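Local atomic coordinates of conjugal transfer protein TRWB (Escherichia coli, PDB entry 1E9R), a protein that probably couples the DNA-processing and transport machineries of bacterial conjugation as a ring-shaped hexameric P-loop NTPase acting on DNA. Residues Lys38-Glu52 with Leu69-Gly81. Sequence-based numbering, arbitrary orientation.
Sequences KQVTVAGVPMPRDAE and LLRELAYTGLLRG
Arg80 and Glu52 carry the charged end of this contact, guanidinium meeting carboxylate end-on with the two planes turned 39° apart. Arg80 NH1 bonds Glu52 OE2 on its syn side at 2.8 Å. Arg80 NH2 reaches Glu52 OE1 from above the carboxylate plane, at 2.9 Å. Arg80 NH1 also donates to Lys38 O (3.1 Å), which lies in the guanidinium plane. Beyond the segments Arg80 forms a salt bridge with Asp82 and Glu52 one with Arg310. One face of the Arg80 guanidinium is overlaid by Arg49, whose guanidinium stacks on it with centres 4.2 Å apart; the like charges are probably eased by the carboxylates nearby. Val40 CG1 sits over the opposite face. A leucine in place of Arg80 would probably leave Glu52 without this charged mate, Lys38 O without this donor and Arg49 without its stacking partner.

Nearer the start of segment 69-81, hydrogen bonds rather than ion pairs hold the hairpin. Glu72 turns CG away from its own amide nitrogen (chi1 163°) and runs on extended, which carries OE2 into the turn. Glu72 OE2 takes Thr41 OG1 (2.6 Å) on its anti lone pair and Gly44 N (2.7 Å) on its syn lone pair. Thr41 N donates to Thr76 OG1 at 3.2 Å.

Apolar contacts fill in between: Val40 CG2 touches Leu73 CD2 (3.5 Å), while the Val42 methyls meet Leu69 and Leu73 more loosely. The segment 38-52 thus lays a beta hairpin, closed by a type I' turn at Val42-Val45, against helix 66-79, which follows an apparent Walker A loop as in the P-loop NTPase fold and ends in a Schellman motif at Gly81.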
ATOM      1  N   LYS B  38     -26.740 -40.476 -14.890  1.00 53.06           N
ATOM      2  CA  LYS B  38     -25.377 -40.731 -15.336  1.00 52.08           C
ATOM      3  C   LYS B  38     -24.537 -39.545 -14.852  1.00 48.74           C
ATOM      4  O   LYS B  38     -24.931 -38.391 -15.037  1.00 44.99           O
ATOM      5  CB  LYS B  38     -25.349 -40.831 -16.859  1.00 54.53           C
ATOM      6  CG  LYS B  38     -24.528 -41.985 -17.372  1.00 59.34           C
ATOM      7  CD  LYS B  38     -23.155 -42.008 -16.726  1.00 62.50           C
ATOM      8  CE  LYS B  38     -22.334 -43.178 -17.244  1.00 64.92           C
ATOM      9  NZ  LYS B  38     -22.165 -43.106 -18.728  1.00 65.94           N
ATOM     10  N   GLN B  39     -23.393 -39.828 -14.229  1.00 45.94           N
ATOM     11  CA  GLN B  39     -22.528 -38.777 -13.677  1.00 43.92           C
ATOM     12  C   GLN B  39     -21.077 -38.811 -14.161  1.00 42.40           C
ATOM     13  O   GLN B  39     -20.579 -39.838 -14.626  1.00 43.53           O
ATOM     14  CB  GLN B  39     -22.505 -38.869 -12.139  1.00 42.81           C
ATOM     15  CG  GLN B  39     -23.837 -38.673 -11.421  1.00 42.30           C
ATOM     16  CD  GLN B  39     -23.755 -39.041  -9.941  1.00 44.18           C
ATOM     17  OE1 GLN B  39     -23.602 -40.210  -9.595  1.00 43.36           O
ATOM     18  NE2 GLN B  39     -23.850 -38.043  -9.065  1.00 42.39           N
ATOM     19  N   VAL B  40     -20.398 -37.674 -14.028  1.00 38.80           N
ATOM     20  CA  VAL B  40     -18.987 -37.561 -14.393  1.00 36.50           C
ATOM     21  C   VAL B  40     -18.231 -37.743 -13.075  1.00 35.73           C
ATOM     22  O   VAL B  40     -18.813 -37.563 -12.002  1.00 36.44           O
ATOM     23  CB  VAL B  40     -18.674 -36.176 -15.003  1.00 36.00           C
ATOM     24  CG1 VAL B  40     -19.477 -35.992 -16.293  1.00 34.79           C
ATOM     25  CG2 VAL B  40     -19.012 -35.073 -14.004  1.00 34.42           C
ATOM     26  N   THR B  41     -16.954 -38.104 -13.123  1.00 34.64           N
ATOM     27  CA  THR B  41     -16.241 -38.297 -11.870  1.00 33.24           C
ATOM     28  C   THR B  41     -15.068 -37.373 -11.645  1.00 33.72           C
ATOM     29  O   THR B  41     -14.414 -36.921 -12.591  1.00 33.64           O
ATOM     30  CB  THR B  41     -15.708 -39.737 -11.720  1.00 34.35           C
ATOM     31  OG1 THR B  41     -14.728 -39.999 -12.735  1.00 31.50           O
ATOM     32  CG2 THR B  41     -16.845 -40.737 -11.823  1.00 33.80           C
ATOM     33  N   VAL B  42     -14.807 -37.121 -10.365  1.00 32.35           N
ATOM     34  CA  VAL B  42     -13.710 -36.283  -9.920  1.00 33.03           C
ATOM     35  C   VAL B  42     -12.846 -37.190  -9.065  1.00 34.68           C
ATOM     36  O   VAL B  42     -13.241 -37.574  -7.968  1.00 36.34           O
ATOM     37  CB  VAL B  42     -14.215 -35.108  -9.049  1.00 32.67           C
ATOM     38  CG1 VAL B  42     -13.031 -34.254  -8.596  1.00 29.54           C
ATOM     39  CG2 VAL B  42     -15.231 -34.273  -9.829  1.00 28.89           C
ATOM     40  N   ALA B  43     -11.677 -37.554  -9.577  1.00 36.02           N
ATOM     41  CA  ALA B  43     -10.769 -38.434  -8.839  1.00 38.91           C
ATOM     42  C   ALA B  43     -11.470 -39.728  -8.413  1.00 40.63           C
ATOM     43  O   ALA B  43     -11.207 -40.265  -7.337  1.00 43.03           O
ATOM     44  CB  ALA B  43     -10.225 -37.713  -7.610  1.00 39.30           C
ATOM     45  N   GLY B  44     -12.369 -40.222  -9.258  1.00 40.45           N
ATOM     46  CA  GLY B  44     -13.076 -41.446  -8.946  1.00 40.71           C
ATOM     47  C   GLY B  44     -14.354 -41.221  -8.164  1.00 43.49           C
ATOM     48  O   GLY B  44     -15.116 -42.162  -7.925  1.00 43.51           O
ATOM     49  N   VAL B  45     -14.597 -39.979  -7.758  1.00 43.78           N
ATOM     50  CA  VAL B  45     -15.805 -39.676  -7.000  1.00 41.37           C
ATOM     51  C   VAL B  45     -16.852 -39.068  -7.912  1.00 42.17           C
ATOM     52  O   VAL B  45     -16.580 -38.093  -8.606  1.00 43.69           O
ATOM     53  CB  VAL B  45     -15.536 -38.686  -5.852  1.00 40.56           C
ATOM     54  CG1 VAL B  45     -16.784 -38.553  -4.999  1.00 41.66           C
ATOM     55  CG2 VAL B  45     -14.354 -39.145  -5.013  1.00 40.99           C
ATOM     56  N   PRO B  46     -18.065 -39.647  -7.932  1.00 41.09           N
ATOM     57  CA  PRO B  46     -19.125 -39.108  -8.789  1.00 40.15           C
ATOM     58  C   PRO B  46     -19.510 -37.701  -8.353  1.00 40.54           C
ATOM     59  O   PRO B  46     -19.724 -37.424  -7.171  1.00 38.78           O
ATOM     60  CB  PRO B  46     -20.261 -40.121  -8.627  1.00 39.50           C
ATOM     61  CG  PRO B  46     -20.048 -40.655  -7.267  1.00 41.70           C
ATOM     62  CD  PRO B  46     -18.544 -40.828  -7.195  1.00 42.03           C
ATOM     63  N   MET B  47     -19.591 -36.812  -9.330  1.00 40.06           N
ATOM     64  CA  MET B  47     -19.915 -35.432  -9.070  1.00 39.77           C
ATOM     65  C   MET B  47     -21.417 -35.190  -8.995  1.00 39.18           C
ATOM     66  O   MET B  47     -22.164 -35.574  -9.890  1.00 40.47           O
ATOM     67  CB  MET B  47     -19.275 -34.568 -10.157  1.00 40.41           C
ATOM     68  CG  MET B  47     -19.684 -33.112 -10.140  1.00 39.54           C
ATOM     69  SD  MET B  47     -18.537 -32.114 -11.099  1.00 39.93           S
ATOM     70  CE  MET B  47     -18.661 -30.556 -10.205  1.00 39.84           C
ATOM     71  N   PRO B  48     -21.881 -34.572  -7.900  1.00 38.10           N
ATOM     72  CA  PRO B  48     -23.306 -34.291  -7.756  1.00 37.63           C
ATOM     73  C   PRO B  48     -23.740 -33.526  -8.987  1.00 39.57           C
ATOM     74  O   PRO B  48     -23.127 -32.525  -9.352  1.00 40.54           O
ATOM     75  CB  PRO B  48     -23.360 -33.431  -6.507  1.00 37.10           C
ATOM     76  CG  PRO B  48     -22.257 -33.996  -5.687  1.00 38.71           C
ATOM     77  CD  PRO B  48     -21.145 -34.197  -6.682  1.00 37.63           C
ATOM     78  N   ARG B  49     -24.784 -34.012  -9.637  1.00 41.12           N
ATOM     79  CA  ARG B  49     -25.301 -33.378 -10.841  1.00 42.30           C
ATOM     80  C   ARG B  49     -25.558 -31.887 -10.671  1.00 41.29           C
ATOM     81  O   ARG B  49     -25.254 -31.099 -11.561  1.00 40.15           O
ATOM     82  CB  ARG B  49     -26.598 -34.065 -11.269  1.00 45.22           C
ATOM     83  CG  ARG B  49     -26.418 -35.300 -12.121  1.00 50.71           C
ATOM     84  CD  ARG B  49     -26.451 -34.907 -13.567  1.00 56.05           C
ATOM     85  NE  ARG B  49     -26.720 -36.059 -14.407  1.00 61.78           N
ATOM     86  CZ  ARG B  49     -27.071 -35.972 -15.682  1.00 62.54           C
ATOM     87  NH1 ARG B  49     -27.196 -34.775 -16.241  1.00 62.37           N
ATOM     88  NH2 ARG B  49     -27.291 -37.076 -16.392  1.00 63.43           N
ATOM     89  N   ASP B  50     -26.126 -31.509  -9.530  1.00 40.15           N
ATOM     90  CA  ASP B  50     -26.451 -30.114  -9.253  1.00 40.63           C
ATOM     91  C   ASP B  50     -25.203 -29.259  -9.043  1.00 39.04           C
ATOM     92  O   ASP B  50     -25.277 -28.028  -9.021  1.00 37.61           O
ATOM     93  CB  ASP B  50     -27.365 -30.019  -8.019  1.00 43.85           C
ATOM     94  CG  ASP B  50     -26.692 -30.528  -6.738  1.00 48.52           C
ATOM     95  OD1 ASP B  50     -25.665 -29.950  -6.312  1.00 50.94           O
ATOM     96  OD2 ASP B  50     -27.190 -31.513  -6.144  1.00 55.31           O
ATOM     97  N   ALA B  51     -24.059 -29.918  -8.893  1.00 35.50           N
ATOM     98  CA  ALA B  51     -22.804 -29.227  -8.681  1.00 35.31           C
ATOM     99  C   ALA B  51     -22.147 -28.878 -10.012  1.00 36.10           C
ATOM    100  O   ALA B  51     -21.401 -27.901 -10.113  1.00 36.41           O
ATOM    101  CB  ALA B  51     -21.882 -30.094  -7.857  1.00 33.14           C
ATOM    102  N   GLU B  52     -22.436 -29.671 -11.038  1.00 35.08           N
ATOM    103  CA  GLU B  52     -21.856 -29.456 -12.356  1.00 35.45           C
ATOM    104  C   GLU B  52     -21.887 -28.021 -12.883  1.00 34.95           C
ATOM    105  O   GLU B  52     -20.853 -27.478 -13.263  1.00 32.57           O
ATOM    106  CB  GLU B  52     -22.523 -30.380 -13.367  1.00 35.41           C
ATOM    107  CG  GLU B  52     -22.100 -31.809 -13.236  1.00 36.07           C
ATOM    108  CD  GLU B  52     -22.853 -32.691 -14.183  1.00 35.59           C
ATOM    109  OE1 GLU B  52     -23.333 -32.175 -15.213  1.00 36.27           O
ATOM    110  OE2 GLU B  52     -22.960 -33.896 -13.899  1.00 38.55           O
ATOM    111  N   LEU B  69      -6.594 -35.218 -13.544  1.00 38.60           N
ATOM    112  CA  LEU B  69      -7.956 -35.024 -13.043  1.00 38.14           C
ATOM    113  C   LEU B  69      -8.872 -34.440 -14.097  1.00 38.54           C
ATOM    114  O   LEU B  69      -9.998 -34.909 -14.264  1.00 38.84           O
ATOM    115  CB  LEU B  69      -7.954 -34.124 -11.802  1.00 38.55           C
ATOM    116  CG  LEU B  69      -9.256 -34.067 -10.996  1.00 38.67           C
ATOM    117  CD1 LEU B  69      -8.958 -33.540  -9.612  1.00 38.74           C
ATOM    118  CD2 LEU B  69     -10.288 -33.199 -11.688  1.00 36.42           C
ATOM    119  N   LEU B  70      -8.407 -33.409 -14.799  1.00 39.09           N
ATOM    120  CA  LEU B  70      -9.217 -32.800 -15.851  1.00 41.11           C
ATOM    121  C   LEU B  70      -9.480 -33.791 -16.980  1.00 40.84           C
ATOM    122  O   LEU B  70     -10.571 -33.804 -17.553  1.00 41.04           O
ATOM    123  CB  LEU B  70      -8.536 -31.561 -16.433  1.00 40.16           C
ATOM    124  CG  LEU B  70      -8.936 -30.232 -15.805  1.00 41.29           C
ATOM    125  CD1 LEU B  70      -8.401 -30.166 -14.379  1.00 40.05           C
ATOM    126  CD2 LEU B  70      -8.395 -29.087 -16.654  1.00 41.07           C
ATOM    127  N   ARG B  71      -8.477 -34.612 -17.298  1.00 41.42           N
ATOM    128  CA  ARG B  71      -8.601 -35.615 -18.359  1.00 43.88           C
ATOM    129  C   ARG B  71      -9.717 -36.601 -17.994  1.00 43.60           C
ATOM    130  O   ARG B  71     -10.588 -36.914 -18.812  1.00 41.94           O
ATOM    131  CB  ARG B  71      -7.274 -36.360 -18.543  1.00 45.75           C
ATOM    132  CG  ARG B  71      -7.090 -36.956 -19.936  1.00 51.21           C
ATOM    133  CD  ARG B  71      -5.716 -37.593 -20.099  1.00 55.01           C
ATOM    134  NE  ARG B  71      -4.642 -36.628 -19.875  1.00 58.74           N
ATOM    135  CZ  ARG B  71      -3.628 -36.823 -19.035  1.00 60.10           C
ATOM    136  NH1 ARG B  71      -3.558 -37.952 -18.341  1.00 61.20           N
ATOM    137  NH2 ARG B  71      -2.688 -35.895 -18.879  1.00 61.72           N
ATOM    138  N   GLU B  72      -9.691 -37.075 -16.753  1.00 42.19           N
ATOM    139  CA  GLU B  72     -10.701 -38.000 -16.264  1.00 41.46           C
ATOM    140  C   GLU B  72     -12.105 -37.403 -16.331  1.00 40.49           C
ATOM    141  O   GLU B  72     -13.055 -38.053 -16.766  1.00 39.06           O
ATOM    142  CB  GLU B  72     -10.387 -38.387 -14.826  1.00 41.36           C
ATOM    143  CG  GLU B  72     -11.574 -38.992 -14.107  1.00 43.56           C
ATOM    144  CD  GLU B  72     -11.247 -39.462 -12.703  1.00 45.02           C
ATOM    145  OE1 GLU B  72     -10.041 -39.588 -12.354  1.00 47.00           O
ATOM    146  OE2 GLU B  72     -12.218 -39.713 -11.956  1.00 45.50           O
ATOM    147  N   LEU B  73     -12.233 -36.164 -15.880  1.00 39.63           N
ATOM    148  CA  LEU B  73     -13.515 -35.484 -15.891  1.00 38.34           C
ATOM    149  C   LEU B  73     -14.056 -35.338 -17.313  1.00 39.36           C
ATOM    150  O   LEU B  73     -15.233 -35.587 -17.569  1.00 37.84           O
ATOM    151  CB  LEU B  73     -13.369 -34.106 -15.254  1.00 39.60           C
ATOM    152  CG  LEU B  73     -14.290 -33.805 -14.081  1.00 39.76           C
ATOM    153  CD1 LEU B  73     -13.949 -32.453 -13.534  1.00 40.71           C
ATOM    154  CD2 LEU B  73     -15.733 -33.853 -14.519  1.00 42.81           C
ATOM    155  N   ALA B  74     -13.194 -34.922 -18.236  1.00 39.48           N
ATOM    156  CA  ALA B  74     -13.586 -34.734 -19.634  1.00 41.73           C
ATOM    157  C   ALA B  74     -14.023 -36.064 -20.251  1.00 42.01           C
ATOM    158  O   ALA B  74     -15.045 -36.142 -20.946  1.00 41.04           O
ATOM    159  CB  ALA B  74     -12.420 -34.144 -20.423  1.00 41.08           C
ATOM    160  N   TYR B  75     -13.231 -37.100 -19.992  1.00 42.43           N
ATOM    161  CA  TYR B  75     -13.509 -38.438 -20.485  1.00 45.37           C
ATOM    162  C   TYR B  75     -14.888 -38.929 -20.042  1.00 44.57           C
ATOM    163  O   TYR B  75     -15.728 -39.283 -20.866  1.00 46.01           O
ATOM    164  CB  TYR B  75     -12.438 -39.396 -19.978  1.00 47.78           C
ATOM    165  CG  TYR B  75     -12.730 -40.845 -20.279  1.00 52.71           C
ATOM    166  CD1 TYR B  75     -13.036 -41.264 -21.578  1.00 53.74           C
ATOM    167  CD2 TYR B  75     -12.678 -41.805 -19.269  1.00 53.42           C
ATOM    168  CE1 TYR B  75     -13.282 -42.604 -21.863  1.00 55.53           C
ATOM    169  CE2 TYR B  75     -12.920 -43.150 -19.541  1.00 55.23           C
ATOM    170  CZ  TYR B  75     -13.223 -43.544 -20.837  1.00 57.62           C
ATOM    171  OH  TYR B  75     -13.464 -44.877 -21.102  1.00 58.38           O
ATOM    172  N   THR B  76     -15.120 -38.951 -18.736  1.00 42.43           N
ATOM    173  CA  THR B  76     -16.395 -39.405 -18.209  1.00 42.05           C
ATOM    174  C   THR B  76     -17.564 -38.565 -18.735  1.00 42.21           C
ATOM    175  O   THR B  76     -18.697 -39.040 -18.822  1.00 40.97           O
ATOM    176  CB  THR B  76     -16.379 -39.395 -16.660  1.00 41.84           C
ATOM    177  OG1 THR B  76     -16.153 -38.069 -16.172  1.00 42.72           O
ATOM    178  CG2 THR B  76     -15.281 -40.286 -16.155  1.00 38.21           C
ATOM    179  N   GLY B  77     -17.278 -37.315 -19.087  1.00 43.13           N
ATOM    180  CA  GLY B  77     -18.307 -36.438 -19.610  1.00 41.04           C
ATOM    181  C   GLY B  77     -18.597 -36.800 -21.051  1.00 41.98           C
ATOM    182  O   GLY B  77     -19.719 -36.650 -21.529  1.00 42.05           O
ATOM    183  N   LEU B  78     -17.574 -37.273 -21.752  1.00 41.43           N
ATOM    184  CA  LEU B  78     -17.729 -37.678 -23.144  1.00 42.66           C
ATOM    185  C   LEU B  78     -18.486 -38.994 -23.191  1.00 42.54           C
ATOM    186  O   LEU B  78     -19.270 -39.234 -24.102  1.00 40.68           O
ATOM    187  CB  LEU B  78     -16.369 -37.852 -23.804  1.00 43.44           C
ATOM    188  CG  LEU B  78     -15.603 -36.559 -24.047  1.00 43.78           C
ATOM    189  CD1 LEU B  78     -14.147 -36.881 -24.335  1.00 44.42           C
ATOM    190  CD2 LEU B  78     -16.255 -35.795 -25.192  1.00 41.86           C
ATOM    191  N   LEU B  79     -18.239 -39.850 -22.209  1.00 41.34           N
ATOM    192  CA  LEU B  79     -18.940 -41.122 -22.152  1.00 43.30           C
ATOM    193  C   LEU B  79     -20.433 -40.863 -21.995  1.00 42.52           C
ATOM    194  O   LEU B  79     -21.254 -41.645 -22.452  1.00 43.42           O
ATOM    195  CB  LEU B  79     -18.453 -41.953 -20.970  1.00 41.04           C
ATOM    196  CG  LEU B  79     -17.018 -42.451 -21.051  1.00 42.81           C
ATOM    197  CD1 LEU B  79     -16.745 -43.290 -19.837  1.00 41.75           C
ATOM    198  CD2 LEU B  79     -16.795 -43.261 -22.318  1.00 39.63           C
ATOM    199  N   ARG B  80     -20.773 -39.760 -21.340  1.00 42.69           N
ATOM    200  CA  ARG B  80     -22.165 -39.396 -21.118  1.00 41.62           C
ATOM    201  C   ARG B  80     -22.727 -38.642 -22.330  1.00 41.93           C
ATOM    202  O   ARG B  80     -23.918 -38.339 -22.395  1.00 41.43           O
ATOM    203  CB  ARG B  80     -22.274 -38.547 -19.846  1.00 40.36           C
ATOM    204  CG  ARG B  80     -23.692 -38.338 -19.357  1.00 40.63           C
ATOM    205  CD  ARG B  80     -23.721 -37.621 -18.015  1.00 41.07           C
ATOM    206  NE  ARG B  80     -23.270 -36.238 -18.120  1.00 42.09           N
ATOM    207  CZ  ARG B  80     -23.186 -35.401 -17.093  1.00 41.38           C
ATOM    208  NH1 ARG B  80     -23.522 -35.811 -15.883  1.00 41.58           N
ATOM    209  NH2 ARG B  80     -22.767 -34.159 -17.275  1.00 41.05           N
ATOM    210  N   GLY B  81     -21.853 -38.343 -23.287  1.00 43.41           N
ATOM    211  CA  GLY B  81     -22.265 -37.653 -24.500  1.00 43.92           C
ATOM    212  C   GLY B  81     -22.370 -36.145 -24.403  1.00 44.46           C
ATOM    213  O   GLY B  81     -23.057 -35.516 -25.204  1.00 44.14           O
TER